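Local coordinates for protein putative methylase (Clostridium difficile, PDB 3LDU) that binds GTP in its crystal structure and, judging by its family, probably methylates guanine bases of ribosomal RNA, at residues S52-R57 / K239-V244; L56-R61 / L183-I188. All blocks are in the same frame, centred on the assembly; numbering follows the deposited sequence.

Contact 1 (S52-R57 / K239-V244); sequences SNMWLR and KIWWDV
Trp241 lays the six-membered edge of its indole against Asn53 and Met54 of helix 48-55, the closest part of the contact. Its CH2 lies 3.5 Å from Asn53 CB, while CZ3 meets Met54 CE at 3.7 Å; both carbons arrive near the ring plane, at the rim of the indole. Met54, a selenomethionine, reaches that rim because its side chain leaves anti to the backbone N (chi1 180°) and then bends at chi2 and chi3, so that the terminal methyl CE ends at the ring edge. A long, flexible side chain suits such a place, since it can fold to fit a rigid indole. Nearer the backbone, Met54 CB rests 3.9 Å from Val244 CG1, the two side chains running past each other in opposite directions. The partners belong to different parts of the fold: helix 48-55 comes from the ferredoxin-like region at the N terminus, helix 238-251 from the methyltransferase region. Asn53 meets the indole mainly through CB; its amide is turned 29° from the ring plane and is bonded to Thr161, through OD1, and to Thr160 and Ile49, through ND2. On the side of the partly exposed Trp55 the fit is looser. Trp55 touches Ala248 further along the helix but reaches Val244 through a water, which accepts from Trp55 NE1 at 2.8 Å and donates to Val244 O at 3.0 Å.

Contact 2 (L56-R61 / L183-I188); sequences LRCAER and LAAGLI
Arg57 and Cys58 both turn their first side-chain bond anti to the carbonyl carbon, beside the backbone N (chi1 -51° and -65°), and each meets helix 181-189 in its own way. This is an interdomain contact: residues 56-61 form the loop between helix 48-55 and strand 63-70 of the ferredoxin-like region, and the helix belongs to the Rossmann-like methyltransferase region. Of the Arg57 side chain, CB makes the contact with residues 183-188. It sits 3.6 Å from Ala185 CB, after which the chain runs extended from CG to NE and leads away, past Met215 and Ile216 of helix 208-217, to a hydrogen bond from NH1 to Met220 O. A long arginine thus gives an apolar base to the helix and still brings its guanidinium to polar partners, among them Met220 O. Ala185 suits the facing position because its single methyl lets the loop backbone come near, with Arg57 CA and Ala185 CA 6.1 Å apart; that methyl also lies 3.9 Å from Arg57 O, a carbonyl already bonded by Arg168 NH1. Cys58 meets the adjacent residue, Gly186. Its small, weakly polar thiol suits this place, and Gly186, having no side chain, lets the sulfur approach its main chain. Glu24 of helix 18-27 accepts the backbone N-H groups of Arg57, through OE1, and Cys58, through OE2. Cys58 SG lies 3.7 Å from both Gly186 N and Gly186 CA.

In the fold
Contacts 1 and 2 begin from one continuous piece of chain: the end of helix 48-55 serves contact 1, the loop that follows serves contact 2, and Leu56 and Arg57 belong to both ranges. Their centres lie 16 Å apart. The methyltransferase partners come in reverse order, helix 181-189 for contact 2 preceding helix 238-251 for contact 1. Contact 2 is near the middle of the chain, with the side chain of Ala185 about 12 Å from the bound GTP, whereas contact 1 lies farther out, away from the annotated sites. Together they join the N-terminal ferredoxin-like region to two separate helices of the methyltransferase region, consistent with a defined orientation between them.

Contact 1 (S52-R57 / K239-V244)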
# COMPACT_ATOMS: atom_id res chain seq x y z
N SER A 52 5.94 -9.15 -7.12
CA SER A 52 5.63 -7.79 -6.67
C SER A 52 4.21 -7.70 -6.11
O SER A 52 4.00 -7.16 -5.02
CB SER A 52 5.83 -6.78 -7.80
OG SER A 52 7.20 -6.75 -8.17
N ASN A 53 3.25 -8.24 -6.84
CA ASN A 53 1.88 -8.32 -6.34
C ASN A 53 1.78 -9.16 -5.07
O ASN A 53 1.02 -8.84 -4.15
CB ASN A 53 0.95 -8.90 -7.42
CG ASN A 53 0.57 -7.87 -8.44
OD1 ASN A 53 -0.14 -6.92 -8.14
ND2 ASN A 53 1.05 -8.04 -9.68
N MSE A 54 2.55 -10.24 -5.02
CA MSE A 54 2.46 -11.17 -3.89
C MSE A 54 3.00 -10.56 -2.60
O MSE A 54 2.43 -10.76 -1.51
CB MSE A 54 3.24 -12.45 -4.19
CG MSE A 54 3.23 -13.48 -3.08
SE MSE A 54 1.43 -14.13 -2.62
CE MSE A 54 0.67 -14.25 -4.35
N TRP A 55 4.11 -9.83 -2.73
CA TRP A 55 4.94 -9.49 -1.57
C TRP A 55 4.93 -8.03 -1.15
O TRP A 55 5.19 -7.73 0.02
CB TRP A 55 6.38 -9.96 -1.81
CG TRP A 55 6.55 -11.44 -1.62
CD1 TRP A 55 6.66 -12.40 -2.60
CD2 TRP A 55 6.57 -12.14 -0.38
NE1 TRP A 55 6.77 -13.65 -2.03
CE2 TRP A 55 6.72 -13.51 -0.66
CE3 TRP A 55 6.50 -11.73 0.96
CZ2 TRP A 55 6.79 -14.48 0.34
CZ3 TRP A 55 6.56 -12.69 1.95
CH2 TRP A 55 6.71 -14.05 1.64
N LEU A 56 4.67 -7.10 -2.07
CA LEU A 56 4.78 -5.69 -1.69
C LEU A 56 3.61 -5.23 -0.80
O LEU A 56 2.44 -5.33 -1.19
CB LEU A 56 4.87 -4.81 -2.95
CG LEU A 56 6.11 -5.07 -3.80
CD1 LEU A 56 6.05 -4.18 -5.06
CD2 LEU A 56 7.39 -4.80 -3.01
N ARG A 57 3.94 -4.73 0.40
CA ARG A 57 2.93 -4.29 1.37
C ARG A 57 2.63 -2.80 1.29
O ARG A 57 1.60 -2.36 1.77
CB ARG A 57 3.38 -4.61 2.80
CG ARG A 57 3.81 -6.05 2.98
CD ARG A 57 4.17 -6.36 4.42
NE ARG A 57 4.87 -7.64 4.53
CZ ARG A 57 4.26 -8.79 4.79
NH1 ARG A 57 2.94 -8.83 4.97
NH2 ARG A 57 4.98 -9.90 4.86
N LYS A 239 2.75 -20.84 -14.83
CA LYS A 239 3.55 -21.61 -13.89
C LYS A 239 4.27 -20.66 -12.92
O LYS A 239 4.49 -21.00 -11.76
CB LYS A 239 4.56 -22.46 -14.65
CG LYS A 239 5.50 -23.28 -13.79
CD LYS A 239 6.35 -24.21 -14.65
CE LYS A 239 7.66 -24.54 -13.98
NZ LYS A 239 8.49 -23.31 -13.78
N ILE A 240 4.63 -19.49 -13.42
CA ILE A 240 5.32 -18.50 -12.60
C ILE A 240 4.43 -18.02 -11.47
O ILE A 240 4.84 -18.07 -10.30
CB ILE A 240 5.83 -17.33 -13.44
CG1 ILE A 240 7.07 -17.77 -14.23
CG2 ILE A 240 6.20 -16.15 -12.55
CD1 ILE A 240 7.67 -16.69 -15.11
N TRP A 241 3.21 -17.59 -11.79
CA TRP A 241 2.27 -17.17 -10.74
C TRP A 241 2.04 -18.32 -9.77
O TRP A 241 1.95 -18.12 -8.56
CB TRP A 241 0.93 -16.70 -11.33
CG TRP A 241 0.74 -15.19 -11.33
CD1 TRP A 241 0.63 -14.37 -12.43
CD2 TRP A 241 0.63 -14.33 -10.18
NE1 TRP A 241 0.45 -13.06 -12.02
CE2 TRP A 241 0.45 -13.01 -10.65
CE3 TRP A 241 0.66 -14.56 -8.80
CZ2 TRP A 241 0.31 -11.93 -9.79
CZ3 TRP A 241 0.52 -13.48 -7.95
CH2 TRP A 241 0.35 -12.18 -8.45
N TRP A 242 1.95 -19.54 -10.30
CA TRP A 242 1.70 -20.69 -9.45
C TRP A 242 2.85 -20.96 -8.47
O TRP A 242 2.62 -21.13 -7.27
CB TRP A 242 1.40 -21.94 -10.28
CG TRP A 242 0.44 -22.83 -9.58
CD1 TRP A 242 -0.91 -22.66 -9.48
CD2 TRP A 242 0.75 -24.02 -8.85
NE1 TRP A 242 -1.47 -23.68 -8.73
CE2 TRP A 242 -0.46 -24.52 -8.33
CE3 TRP A 242 1.94 -24.71 -8.58
CZ2 TRP A 242 -0.52 -25.69 -7.57
CZ3 TRP A 242 1.88 -25.86 -7.82
CH2 TRP A 242 0.65 -26.34 -7.32
N ASP A 243 4.07 -20.97 -8.98
CA ASP A 243 5.25 -21.22 -8.16
C ASP A 243 5.43 -20.12 -7.11
O ASP A 243 5.84 -20.39 -5.98
CB ASP A 243 6.50 -21.33 -9.03
CG ASP A 243 6.53 -22.62 -9.84
OD1 ASP A 243 5.70 -23.51 -9.56
OD2 ASP A 243 7.38 -22.75 -10.74
N VAL A 244 5.13 -18.88 -7.50
CA VAL A 244 5.23 -17.75 -6.57
C VAL A 244 4.25 -17.86 -5.41
O VAL A 244 4.60 -17.60 -4.26
CB VAL A 244 5.09 -16.40 -7.29
CG1 VAL A 244 4.87 -15.26 -6.27
CG2 VAL A 244 6.32 -16.13 -8.14
O HOH W 1 6.99 -16.08 -3.35

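Contact 2 (L56-R61 / L183-I188)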
# COMPACT_ATOMS: atom_id res chain seq x y z
N LEU A 56 4.67 -7.10 -2.07
CA LEU A 56 4.78 -5.69 -1.69
C LEU A 56 3.61 -5.23 -0.80
O LEU A 56 2.44 -5.33 -1.19
CB LEU A 56 4.87 -4.81 -2.95
CG LEU A 56 6.11 -5.07 -3.80
CD1 LEU A 56 6.05 -4.18 -5.06
CD2 LEU A 56 7.39 -4.80 -3.01
N ARG A 57 3.94 -4.73 0.40
CA ARG A 57 2.93 -4.29 1.37
C ARG A 57 2.63 -2.80 1.29
O ARG A 57 1.60 -2.36 1.77
CB ARG A 57 3.38 -4.61 2.80
CG ARG A 57 3.81 -6.05 2.98
CD ARG A 57 4.17 -6.36 4.42
NE ARG A 57 4.87 -7.64 4.53
CZ ARG A 57 4.26 -8.79 4.79
NH1 ARG A 57 2.94 -8.83 4.97
NH2 ARG A 57 4.98 -9.90 4.86
N CYS A 58 3.53 -2.03 0.67
CA CYS A 58 3.37 -0.58 0.61
C CYS A 58 3.02 -0.03 -0.78
O CYS A 58 2.86 1.17 -0.96
CB CYS A 58 4.63 0.11 1.15
SG CYS A 58 4.87 -0.24 2.93
N ALA A 59 2.92 -0.93 -1.76
CA ALA A 59 2.53 -0.54 -3.11
C ALA A 59 1.01 -0.48 -3.22
O ALA A 59 0.33 -1.36 -2.70
CB ALA A 59 3.07 -1.56 -4.12
N GLU A 60 0.49 0.52 -3.91
CA GLU A 60 -0.96 0.57 -4.11
C GLU A 60 -1.37 -0.31 -5.29
O GLU A 60 -2.52 -0.71 -5.39
CB GLU A 60 -1.44 2.00 -4.36
CG GLU A 60 -1.17 2.94 -3.21
CD GLU A 60 -1.88 2.53 -1.93
OE1 GLU A 60 -3.06 2.12 -2.00
OE2 GLU A 60 -1.26 2.66 -0.85
N ARG A 61 -0.41 -0.57 -6.17
CA ARG A 61 -0.61 -1.52 -7.26
C ARG A 61 0.67 -1.69 -8.04
O ARG A 61 1.70 -1.11 -7.69
CB ARG A 61 -1.79 -1.14 -8.17
CG ARG A 61 -1.74 0.27 -8.71
CD ARG A 61 -2.90 0.52 -9.66
NE ARG A 61 -4.20 0.45 -9.00
CZ ARG A 61 -5.01 -0.60 -9.04
NH1 ARG A 61 -6.18 -0.57 -8.40
NH2 ARG A 61 -4.65 -1.69 -9.70
N LEU A 183 -0.59 1.94 4.21
CA LEU A 183 -0.06 2.92 5.16
C LEU A 183 0.32 2.24 6.47
O LEU A 183 1.40 2.48 7.01
CB LEU A 183 -1.07 4.03 5.39
CG LEU A 183 -0.69 5.11 6.40
CD1 LEU A 183 0.60 5.77 5.98
CD2 LEU A 183 -1.80 6.14 6.51
N ALA A 184 -0.57 1.39 6.97
CA ALA A 184 -0.30 0.66 8.21
C ALA A 184 0.97 -0.17 8.13
O ALA A 184 1.79 -0.16 9.03
CB ALA A 184 -1.50 -0.23 8.59
N ALA A 185 1.16 -0.90 7.03
CA ALA A 185 2.41 -1.64 6.88
C ALA A 185 3.61 -0.70 6.90
O ALA A 185 4.65 -1.02 7.47
CB ALA A 185 2.39 -2.47 5.58
N GLY A 186 3.47 0.45 6.26
CA GLY A 186 4.56 1.42 6.22
C GLY A 186 4.90 1.94 7.62
O GLY A 186 6.06 2.16 7.94
N LEU A 187 3.87 2.13 8.44
CA LEU A 187 4.09 2.56 9.82
C LEU A 187 4.96 1.53 10.55
O LEU A 187 5.93 1.88 11.21
CB LEU A 187 2.76 2.74 10.53
CG LEU A 187 2.12 4.12 10.64
CD1 LEU A 187 2.45 5.07 9.49
CD2 LEU A 187 0.61 4.03 10.92
N ILE A 188 4.60 0.24 10.44
CA ILE A 188 5.39 -0.80 11.08
C ILE A 188 6.85 -0.75 10.63
O ILE A 188 7.78 -0.84 11.43
CB ILE A 188 4.85 -2.21 10.80
CG1 ILE A 188 3.36 -2.33 11.14
CG2 ILE A 188 5.67 -3.25 11.58
CD1 ILE A 188 3.03 -1.89 12.55